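Local coordinates for glypican-1 (Homo sapiens, PDB 4YWT), which bears heparan sulfate chains at the cell surface, through which it binds alpha-4(V) collagen and takes part in Schwann cell myelination, at residues D107-F110 with Q111-N115; A215-A218 with A219-F222; G308-V312 with I313-H317; S371-L374 with E375-S379. The protein carries 3 engineered substitutions. All coordinates share one frame; numbering follows the deposited sequence.

Each contact joins neighbouring residues of one continuous segment, and the four pack together in the helical body of the protein. Contact 2, on helix 204-236, and contact 3, the loop entering helix 316-328, are buried; contacts 1 and 4 are only partly buried and carry exposed residues. Contacts 1 and 3 each touch all the others: F110 CE2 lies 3.5 Å from A219 CB, H109 CE1 3.4 Å from T373 CG2, and S311 CB 4.0 Å from L374 CD2. Contacts 2 and 4 alone do not touch. Partly buried contact 1 carries the glycosylated asparagine and contact 4 a helix start; in buried contacts 2 and 3 a serine hydroxyl reaches a backbone carbonyl, less certainly in contact 2.

Contact 1 of 4, residues D107-F110 with Q111-N115; sequences DDHF and QHLLN. With NAG (2-acetamido-2-deoxy-beta-D-glucopyranose), chain E.
The N-glycosylation site of helix 70-129 occupies this turn, in which H109 packs on L113 one turn ahead and N115 carries the sugar. N115 ND2 is bonded covalently to NAG C1 at 1.4 Å. Four successive i to i+4 backbone bonds define the helix here: Q111 N to D107 O (3.0 Å, 174° at the hydrogen) and L114 N to F110 O are nearly straight, whereas those of H112 N and L113 N are more bent.

The leading side-chain pair is a CH-pi contact. L113 CG stands over one face of the H109 ring, 3.9 Å from its centroid and 22° off the ring normal, displaced toward the rim so that L113 CD1 comes within 3.5 Å of H109 NE2. With CG of H109 anti to the backbone N (chi1 -178°), the ring is carried forward to the leucine. F110 meets F303 edge-to-face and packs on helix 204-236, while D107 OD1 is hydrogen-bonded to the hydroxyl of Y151 on helix 137-152.

The glycan is thus fixed to the helix by a covalent bond at N115 ND2; its acetyl oxygen NAG O7 lies 4.0 Å from H112 N, whose hydrogen is already given to D108 O.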
loop_
_atom_site.group_PDB
_atom_site.type_symbol
_atom_site.label_atom_id
_atom_site.label_comp_id
_atom_site.label_asym_id
_atom_site.label_seq_id
_atom_site.Cartn_x
_atom_site.Cartn_y
_atom_site.Cartn_z
ATOM N N ASP A 107 -2.548 12.357 0.641
ATOM C CA ASP A 107 -1.664 13.429 0.185
ATOM C C ASP A 107 -2.453 14.732 0.028
ATOM O O ASP A 107 -2.111 15.778 0.620
ATOM C CB ASP A 107 -0.992 13.045 -1.136
ATOM C CG ASP A 107 0.127 13.994 -1.519
ATOM O OD1 ASP A 107 0.907 14.384 -0.624
ATOM O OD2 ASP A 107 0.231 14.345 -2.713
ATOM N N ASP A 108 -3.526 14.644 -0.756
ATOM C CA ASP A 108 -4.397 15.785 -1.006
ATOM C C ASP A 108 -4.952 16.376 0.282
ATOM O O ASP A 108 -5.076 17.593 0.396
ATOM C CB ASP A 108 -5.554 15.390 -1.928
ATOM C CG ASP A 108 -5.140 15.309 -3.385
ATOM O OD1 ASP A 108 -3.921 15.295 -3.661
ATOM O OD2 ASP A 108 -6.035 15.258 -4.255
ATOM N N HIS A 109 -5.285 15.528 1.251
ATOM C CA HIS A 109 -5.884 16.037 2.481
ATOM C C HIS A 109 -4.862 16.705 3.397
ATOM O O HIS A 109 -5.186 17.678 4.072
ATOM C CB HIS A 109 -6.604 14.934 3.251
ATOM C CG HIS A 109 -7.272 15.425 4.498
ATOM N ND1 HIS A 109 -8.260 16.386 4.479
ATOM C CD2 HIS A 109 -7.082 15.107 5.800
ATOM C CE1 HIS A 109 -8.655 16.634 5.714
ATOM N NE2 HIS A 109 -7.958 15.869 6.536
ATOM N N PHE A 110 -3.642 16.182 3.439
ATOM C CA PHE A 110 -2.589 16.823 4.223
ATOM C C PHE A 110 -2.278 18.197 3.629
ATOM O O PHE A 110 -2.246 19.226 4.344
ATOM C CB PHE A 110 -1.335 15.947 4.266
ATOM C CG PHE A 110 -1.454 14.765 5.187
ATOM C CD1 PHE A 110 -2.044 14.899 6.434
ATOM C CD2 PHE A 110 -0.992 13.517 4.802
ATOM C CE1 PHE A 110 -2.158 13.814 7.284
ATOM C CE2 PHE A 110 -1.108 12.427 5.645
ATOM C CZ PHE A 110 -1.692 12.575 6.888
ATOM N N GLN A 111 -2.075 18.208 2.312
ATOM C CA GLN A 111 -1.818 19.461 1.611
ATOM C C GLN A 111 -2.960 20.462 1.816
ATOM O O GLN A 111 -2.718 21.655 2.019
ATOM C CB GLN A 111 -1.588 19.199 0.122
ATOM C CG GLN A 111 -0.231 18.576 -0.176
ATOM C CD GLN A 111 -0.001 18.349 -1.655
ATOM O OE1 GLN A 111 0.321 17.241 -2.082
ATOM N NE2 GLN A 111 -0.165 19.402 -2.448
ATOM N N HIS A 112 -4.199 19.972 1.787
ATOM C CA HIS A 112 -5.350 20.844 1.991
ATOM C C HIS A 112 -5.420 21.369 3.416
ATOM O O HIS A 112 -5.808 22.504 3.630
ATOM C CB HIS A 112 -6.661 20.134 1.663
ATOM C CG HIS A 112 -7.870 20.872 2.147
ATOM N ND1 HIS A 112 -8.536 20.531 3.305
ATOM C CD2 HIS A 112 -8.513 21.954 1.648
ATOM C CE1 HIS A 112 -9.548 21.361 3.489
ATOM N NE2 HIS A 112 -9.555 22.235 2.500
ATOM N N LEU A 113 -5.054 20.541 4.388
ATOM C CA LEU A 113 -5.059 20.980 5.776
ATOM C C LEU A 113 -4.069 22.118 5.949
ATOM O O LEU A 113 -4.403 23.164 6.524
ATOM C CB LEU A 113 -4.722 19.827 6.724
ATOM C CG LEU A 113 -5.861 18.853 7.039
ATOM C CD1 LEU A 113 -5.353 17.695 7.885
ATOM C CD2 LEU A 113 -7.009 19.570 7.740
ATOM N N LEU A 114 -2.858 21.924 5.428
ATOM C CA LEU A 114 -1.841 22.970 5.524
ATOM C C LEU A 114 -2.288 24.263 4.823
ATOM O O LEU A 114 -2.266 25.358 5.414
ATOM C CB LEU A 114 -0.516 22.478 4.935
ATOM C CG LEU A 114 0.715 23.332 5.238
ATOM C CD1 LEU A 114 0.870 23.521 6.739
ATOM C CD2 LEU A 114 1.967 22.701 4.646
ATOM N N ASN A 115 -2.710 24.122 3.568
ATOM C CA ASN A 115 -3.157 25.256 2.762
ATOM C C ASN A 115 -4.311 26.030 3.405
ATOM O O ASN A 115 -4.341 27.263 3.383
ATOM C CB ASN A 115 -3.570 24.770 1.368
ATOM C CG ASN A 115 -2.378 24.385 0.505
ATOM O OD1 ASN A 115 -1.255 24.269 0.993
ATOM N ND2 ASN A 115 -2.623 24.185 -0.787
HETATM C C1 NAG E . -1.590 23.832 -1.729
HETATM C C2 NAG E . -2.189 23.097 -2.941
HETATM C C3 NAG E . -1.138 22.917 -4.039
HETATM C C4 NAG E . -0.470 24.241 -4.374
HETATM C C5 NAG E . 0.106 24.852 -3.104
HETATM C C6 NAG E . 0.743 26.203 -3.331
HETATM C C7 NAG E . -4.043 21.540 -2.508
HETATM C C8 NAG E . -4.960 22.665 -2.889
HETATM N N2 NAG E . -2.733 21.809 -2.549
HETATM O O3 NAG E . -1.764 22.384 -5.202
HETATM O O4 NAG E . 0.573 24.040 -5.320
HETATM O O5 NAG E . -0.955 25.047 -2.159
HETATM O O6 NAG E . 0.002 26.978 -4.263
HETATM O O7 NAG E . -4.469 20.439 -2.175
#

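Contact 2 of 4, residues A215-A218 with A219-F222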
loop_
_atom_site.group_PDB
_atom_site.type_symbol
_atom_site.label_atom_id
_atom_site.label_comp_id
_atom_site.label_asym_id
_atom_site.label_seq_id
_atom_site.Cartn_x
_atom_site.Cartn_y
_atom_site.Cartn_z
ATOM N N ALA A 215 3.981 15.088 13.884
ATOM C CA ALA A 215 2.883 14.930 12.938
ATOM C C ALA A 215 3.305 15.001 11.473
ATOM O O ALA A 215 2.786 14.250 10.645
ATOM C CB ALA A 215 1.814 15.975 13.215
ATOM N N PHE A 216 4.233 15.895 11.139
ATOM C CA PHE A 216 4.588 16.073 9.733
ATOM C C PHE A 216 5.425 14.910 9.192
ATOM O O PHE A 216 5.205 14.450 8.064
ATOM C CB PHE A 216 5.310 17.405 9.525
ATOM C CG PHE A 216 4.375 18.571 9.353
ATOM C CD1 PHE A 216 3.818 18.850 8.115
ATOM C CD2 PHE A 216 4.036 19.376 10.430
ATOM C CE1 PHE A 216 2.951 19.915 7.951
ATOM C CE2 PHE A 216 3.171 20.442 10.273
ATOM C CZ PHE A 216 2.626 20.712 9.031
ATOM N N VAL A 217 6.364 14.417 9.995
ATOM C CA VAL A 217 7.145 13.259 9.577
ATOM C C VAL A 217 6.256 12.016 9.603
ATOM O O VAL A 217 6.431 11.107 8.786
ATOM C CB VAL A 217 8.409 13.045 10.455
ATOM C CG1 VAL A 217 8.043 12.613 11.865
ATOM C CG2 VAL A 217 9.336 12.022 9.811
ATOM N N ALA A 218 5.286 11.986 10.520
ATOM C CA ALA A 218 4.310 10.899 10.530
ATOM C C ALA A 218 3.546 10.850 9.206
ATOM O O ALA A 218 3.511 9.816 8.526
ATOM C CB ALA A 218 3.347 11.058 11.693
ATOM N N ALA A 219 2.952 11.984 8.842
ATOM C CA ALA A 219 2.186 12.112 7.606
ATOM C C ALA A 219 3.016 11.748 6.378
ATOM O O ALA A 219 2.590 10.941 5.529
ATOM C CB ALA A 219 1.651 13.529 7.474
ATOM N N ARG A 220 4.199 12.349 6.290
ATOM C CA ARG A 220 5.097 12.107 5.167
ATOM C C ARG A 220 5.459 10.632 5.038
ATOM O O ARG A 220 5.433 10.073 3.941
ATOM C CB ARG A 220 6.373 12.936 5.307
ATOM C CG ARG A 220 7.297 12.829 4.106
ATOM C CD ARG A 220 8.753 12.794 4.529
ATOM N NE ARG A 220 9.174 14.035 5.169
ATOM C CZ ARG A 220 10.185 14.123 6.027
ATOM N NH1 ARG A 220 10.874 13.040 6.353
ATOM N NH2 ARG A 220 10.502 15.294 6.563
ATOM N N SER A 221 5.796 10.004 6.162
ATOM C CA SER A 221 6.187 8.600 6.158
ATOM C C SER A 221 5.020 7.702 5.762
ATOM O O SER A 221 5.202 6.704 5.061
ATOM C CB SER A 221 6.728 8.193 7.528
ATOM O OG SER A 221 7.863 8.969 7.870
ATOM N N PHE A 222 3.821 8.058 6.211
ATOM C CA PHE A 222 2.632 7.290 5.855
ATOM C C PHE A 222 2.386 7.346 4.345
ATOM O O PHE A 222 2.234 6.304 3.682
ATOM C CB PHE A 222 1.410 7.808 6.618
ATOM C CG PHE A 222 0.147 7.046 6.332
ATOM C CD1 PHE A 222 -0.094 5.824 6.941
ATOM C CD2 PHE A 222 -0.804 7.555 5.464
ATOM C CE1 PHE A 222 -1.254 5.121 6.682
ATOM C CE2 PHE A 222 -1.970 6.858 5.204
ATOM C CZ PHE A 222 -2.195 5.640 5.812
#
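V217 and R220 cross at a slant: V217 CG2 lies over one face of the R220 guanidinium, 3.9 Å from NH1, a methyl laid against a flat cation rather than a polar pairing. R220 gets there by leaving the backbone with CG opposite its own N (chi1 -175°) and then bending at the next two torsions, which brings the guanidinium back alongside the preceding turn. The polar end is committed to helix 137-152, where R220 NH2 bonds to the carbonyl of Y150 and the cation also meets that tyrosine's ring.

The same methyl also lies 3.9 Å from S221 OG. In this stretch of helix 204-236 the regular i to i+4 bond from S221 N to V217 O, at 2.9 Å, is the secure one. S221 OG also comes within 2.7 Å of V217 O, from the opposite face of the carbonyl plane to S221 N, as in the familiar serine-to-carbonyl bond of helices; S221 has a second modelled conformer, however, which leaves this hydroxyl bond doubtful. S221 also packs on L466 and A469 of helix 450-471, and A219, its CB 3.4 Å from A215 O, packs on F110 of helix 70-129.

Contact 3 of 4, residues G308-V312 with I313-H317; sequences GVESV and IGSVH
The backbone passes from an extended run at E310 and S311 into two overlapping turns: S315 N donates to V312 O at 3.0 Å, straight at the hydrogen but from well above the carbonyl plane (73° out of it), while G314 N reaches S311 O only weakly, at 3.4 Å.

The S315 hydroxyl reinforces the bend. Its OG donates to S311 O at 2.9 Å, 46° out of the carbonyl plane, so the hydroxyl comes in from above instead of along a lone pair. The chi1 of 72° places OG between the backbone N and the carbonyl carbon, which turns it back over the preceding residues. A water gives a hydrogen to S315 OG at 2.7 Å and bridges weakly to the E310 carbonyl, so this hydroxyl both donates and accepts. The E310 carboxylate lies against the same serine by contact alone, OE2 being 3.7 Å from S315 CB.

Apolar groups line other parts of the turn. V312 CG2 and V316 CG2 approach at 4.1 Å, and V312 also packs on L208, R211 and A215 of helix 204-236. S311 OG, which touches I313 CG1 at 3.7 Å, has its polar partner in the carbonyl of F303.

A short 3-10 turn at V312-I313, then a break at G314-S315, precedes helix 316-328, whose N-cap position S315 holds without a side-chain capping bond.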
loop_
_atom_site.group_PDB
_atom_site.type_symbol
_atom_site.label_atom_id
_atom_site.label_comp_id
_atom_site.label_asym_id
_atom_site.label_seq_id
_atom_site.Cartn_x
_atom_site.Cartn_y
_atom_site.Cartn_z
ATOM N N GLY A 308 -5.797 15.369 23.519
ATOM C CA GLY A 308 -7.155 15.576 23.047
ATOM C C GLY A 308 -7.282 16.855 22.243
ATOM O O GLY A 308 -8.317 17.520 22.257
ATOM N N VAL A 309 -6.212 17.186 21.529
ATOM C CA VAL A 309 -6.145 18.392 20.716
ATOM C C VAL A 309 -6.126 17.962 19.254
ATOM O O VAL A 309 -5.682 16.856 18.942
ATOM C CB VAL A 309 -4.894 19.238 21.055
ATOM C CG1 VAL A 309 -4.891 20.556 20.290
ATOM C CG2 VAL A 309 -4.820 19.495 22.551
ATOM N N GLU A 310 -6.607 18.817 18.358
ATOM C CA GLU A 310 -6.691 18.448 16.953
ATOM C C GLU A 310 -5.292 18.370 16.358
ATOM O O GLU A 310 -4.307 18.665 17.033
ATOM C CB GLU A 310 -7.536 19.464 16.184
ATOM C CG GLU A 310 -7.175 20.908 16.507
ATOM C CD GLU A 310 -7.706 21.895 15.487
ATOM O OE1 GLU A 310 -7.963 21.484 14.336
ATOM O OE2 GLU A 310 -7.863 23.084 15.836
ATOM N N SER A 311 -5.201 17.994 15.088
ATOM C CA SER A 311 -3.899 17.781 14.475
ATOM C C SER A 311 -3.273 19.110 14.084
ATOM O O SER A 311 -3.948 19.998 13.563
ATOM C CB SER A 311 -4.012 16.866 13.256
ATOM O OG SER A 311 -2.728 16.549 12.746
ATOM N N VAL A 312 -1.976 19.239 14.341
ATOM C CA VAL A 312 -1.260 20.481 14.084
ATOM C C VAL A 312 -1.111 20.738 12.583
ATOM O O VAL A 312 -0.942 21.879 12.156
ATOM C CB VAL A 312 0.131 20.467 14.755
ATOM C CG1 VAL A 312 1.041 19.444 14.088
ATOM C CG2 VAL A 312 0.759 21.852 14.727
ATOM N N ILE A 313 -1.199 19.674 11.789
ATOM C CA ILE A 313 -1.043 19.766 10.339
ATOM C C ILE A 313 -2.034 20.759 9.730
ATOM O O ILE A 313 -1.745 21.408 8.723
ATOM C CB ILE A 313 -1.212 18.379 9.676
ATOM C CG1 ILE A 313 -0.157 17.408 10.212
ATOM C CG2 ILE A 313 -1.107 18.474 8.160
ATOM C CD1 ILE A 313 -0.424 15.960 9.866
ATOM N N GLY A 314 -3.194 20.895 10.362
ATOM C CA GLY A 314 -4.189 21.841 9.903
ATOM C C GLY A 314 -4.500 22.944 10.898
ATOM O O GLY A 314 -5.489 23.660 10.738
ATOM N N SER A 315 -3.660 23.098 11.919
ATOM C CA SER A 315 -3.937 24.075 12.971
ATOM C C SER A 315 -2.699 24.832 13.466
ATOM O O SER A 315 -2.672 25.295 14.606
ATOM C CB SER A 315 -4.616 23.383 14.157
ATOM O OG SER A 315 -3.703 22.558 14.858
ATOM N N VAL A 316 -1.690 24.961 12.610
ATOM C CA VAL A 316 -0.479 25.719 12.931
ATOM C C VAL A 316 -0.801 27.170 13.316
ATOM O O VAL A 316 -0.233 27.734 14.270
ATOM C CB VAL A 316 0.504 25.717 11.737
ATOM C CG1 VAL A 316 1.653 26.681 11.978
ATOM C CG2 VAL A 316 1.025 24.311 11.473
ATOM N N HIS A 317 -1.734 27.756 12.571
ATOM C CA HIS A 317 -2.120 29.149 12.749
ATOM C C HIS A 317 -2.640 29.433 14.154
ATOM O O HIS A 317 -2.499 30.545 14.657
ATOM C CB HIS A 317 -3.178 29.543 11.715
ATOM C CG HIS A 317 -4.429 28.723 11.782
ATOM N ND1 HIS A 317 -4.544 27.489 11.180
ATOM C CD2 HIS A 317 -5.621 28.965 12.376
ATOM C CE1 HIS A 317 -5.753 27.004 11.404
ATOM N NE2 HIS A 317 -6.426 27.880 12.126
HETATM O O HOH W 1 -2.657 21.623 17.121
#

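Contact 4 of 4, residues S371-L374 with E375-S379; sequences SGTL and EKLVS
T373 and L377 lie side by side and point the same way, their tips meeting at T373 CG2 and L377 CD1, 3.9 Å apart. The leucine CG sits beside its backbone N (chi1 -76°), which lays it close over the T373 carbonyl, with L377 CG 3.3 Å from T373 O. One residue along, V378 CG2 lies 3.2 Å from L374 O and 4.4 Å from L374 CD1, a looser apolar pair on a different side of the helix.

These pairs stand on the first turn of helix 373-387. G372 is its N-cap residue, and the opening bond of the i to i+4 series runs from K376 N to G372 O at 3.1 Å; L377 N to T373 O follows at 2.9 Å. The aliphatic part of K376 leans back over this start, CG being 3.3 Å from G372 O. The modelled separation of K376 NZ and S371 OG is implausibly short and S371 is poorly ordered, so a link between the ammonium and this hydroxyl is doubtful.

Beyond the turn, helix 70-129 runs alongside: H109 packs against both T373 and L377, F106 also meets L377, and F110 packs on L374. The loop following helix 286-299 supplies W304 to L374 and W304, F303 and T300 to V378.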
loop_
_atom_site.group_PDB
_atom_site.type_symbol
_atom_site.label_atom_id
_atom_site.label_comp_id
_atom_site.label_asym_id
_atom_site.label_seq_id
_atom_site.Cartn_x
_atom_site.Cartn_y
_atom_site.Cartn_z
ATOM N N SER A 371 -15.086 13.153 15.730
ATOM C CA SER A 371 -14.679 12.660 14.427
ATOM C C SER A 371 -14.385 13.818 13.481
ATOM O O SER A 371 -15.149 14.782 13.404
ATOM C CB SER A 371 -15.754 11.751 13.834
ATOM O OG SER A 371 -15.386 11.322 12.537
ATOM N N GLY A 372 -13.273 13.714 12.765
ATOM C CA GLY A 372 -12.913 14.687 11.752
ATOM C C GLY A 372 -12.593 13.950 10.469
ATOM O O GLY A 372 -12.639 12.720 10.437
ATOM N N THR A 373 -12.272 14.691 9.414
ATOM C CA THR A 373 -11.945 14.080 8.131
ATOM C C THR A 373 -10.749 13.139 8.255
ATOM O O THR A 373 -10.792 11.999 7.786
ATOM C CB THR A 373 -11.643 15.143 7.062
ATOM O OG1 THR A 373 -12.780 16.001 6.907
ATOM C CG2 THR A 373 -11.329 14.481 5.729
ATOM N N LEU A 374 -9.692 13.621 8.906
ATOM C CA LEU A 374 -8.468 12.845 9.071
ATOM C C LEU A 374 -8.718 11.546 9.828
ATOM O O LEU A 374 -8.165 10.505 9.484
ATOM C CB LEU A 374 -7.402 13.672 9.794
ATOM C CG LEU A 374 -6.053 12.984 10.008
ATOM C CD1 LEU A 374 -5.444 12.564 8.678
ATOM C CD2 LEU A 374 -5.099 13.887 10.779
ATOM N N GLU A 375 -9.561 11.610 10.853
ATOM C CA GLU A 375 -9.853 10.441 11.676
ATOM C C GLU A 375 -10.646 9.387 10.903
ATOM O O GLU A 375 -10.367 8.189 11.002
ATOM C CB GLU A 375 -10.613 10.861 12.936
ATOM C CG GLU A 375 -10.831 9.740 13.937
ATOM C CD GLU A 375 -11.291 10.252 15.289
ATOM O OE1 GLU A 375 -11.025 11.432 15.599
ATOM O OE2 GLU A 375 -11.917 9.477 16.042
ATOM N N LYS A 376 -11.632 9.833 10.130
ATOM C CA LYS A 376 -12.415 8.925 9.300
ATOM C C LYS A 376 -11.527 8.274 8.248
ATOM O O LYS A 376 -11.605 7.060 8.005
ATOM C CB LYS A 376 -13.572 9.664 8.627
ATOM C CG LYS A 376 -14.604 10.222 9.589
ATOM C CD LYS A 376 -15.846 10.680 8.841
ATOM C CE LYS A 376 -16.813 11.408 9.755
ATOM N NZ LYS A 376 -17.121 10.603 10.971
ATOM N N LEU A 377 -10.682 9.094 7.627
ATOM C CA LEU A 377 -9.723 8.608 6.645
ATOM C C LEU A 377 -8.809 7.555 7.259
ATOM O O LEU A 377 -8.502 6.548 6.626
ATOM C CB LEU A 377 -8.890 9.760 6.085
ATOM C CG LEU A 377 -9.581 10.672 5.071
ATOM C CD1 LEU A 377 -8.665 11.822 4.689
ATOM C CD2 LEU A 377 -10.001 9.882 3.841
ATOM N N VAL A 378 -8.389 7.790 8.497
ATOM C CA VAL A 378 -7.510 6.858 9.194
ATOM C C VAL A 378 -8.229 5.547 9.512
ATOM O O VAL A 378 -7.654 4.473 9.356
ATOM C CB VAL A 378 -6.944 7.483 10.492
ATOM C CG1 VAL A 378 -6.459 6.409 11.454
ATOM C CG2 VAL A 378 -5.814 8.443 10.159
ATOM N N SER A 379 -9.487 5.632 9.938
ATOM C CA SER A 379 -10.277 4.428 10.201
ATOM C C SER A 379 -10.432 3.583 8.937
ATOM O O SER A 379 -10.146 2.376 8.936
ATOM C CB SER A 379 -11.656 4.795 10.754
ATOM O OG SER A 379 -11.579 5.163 12.120
#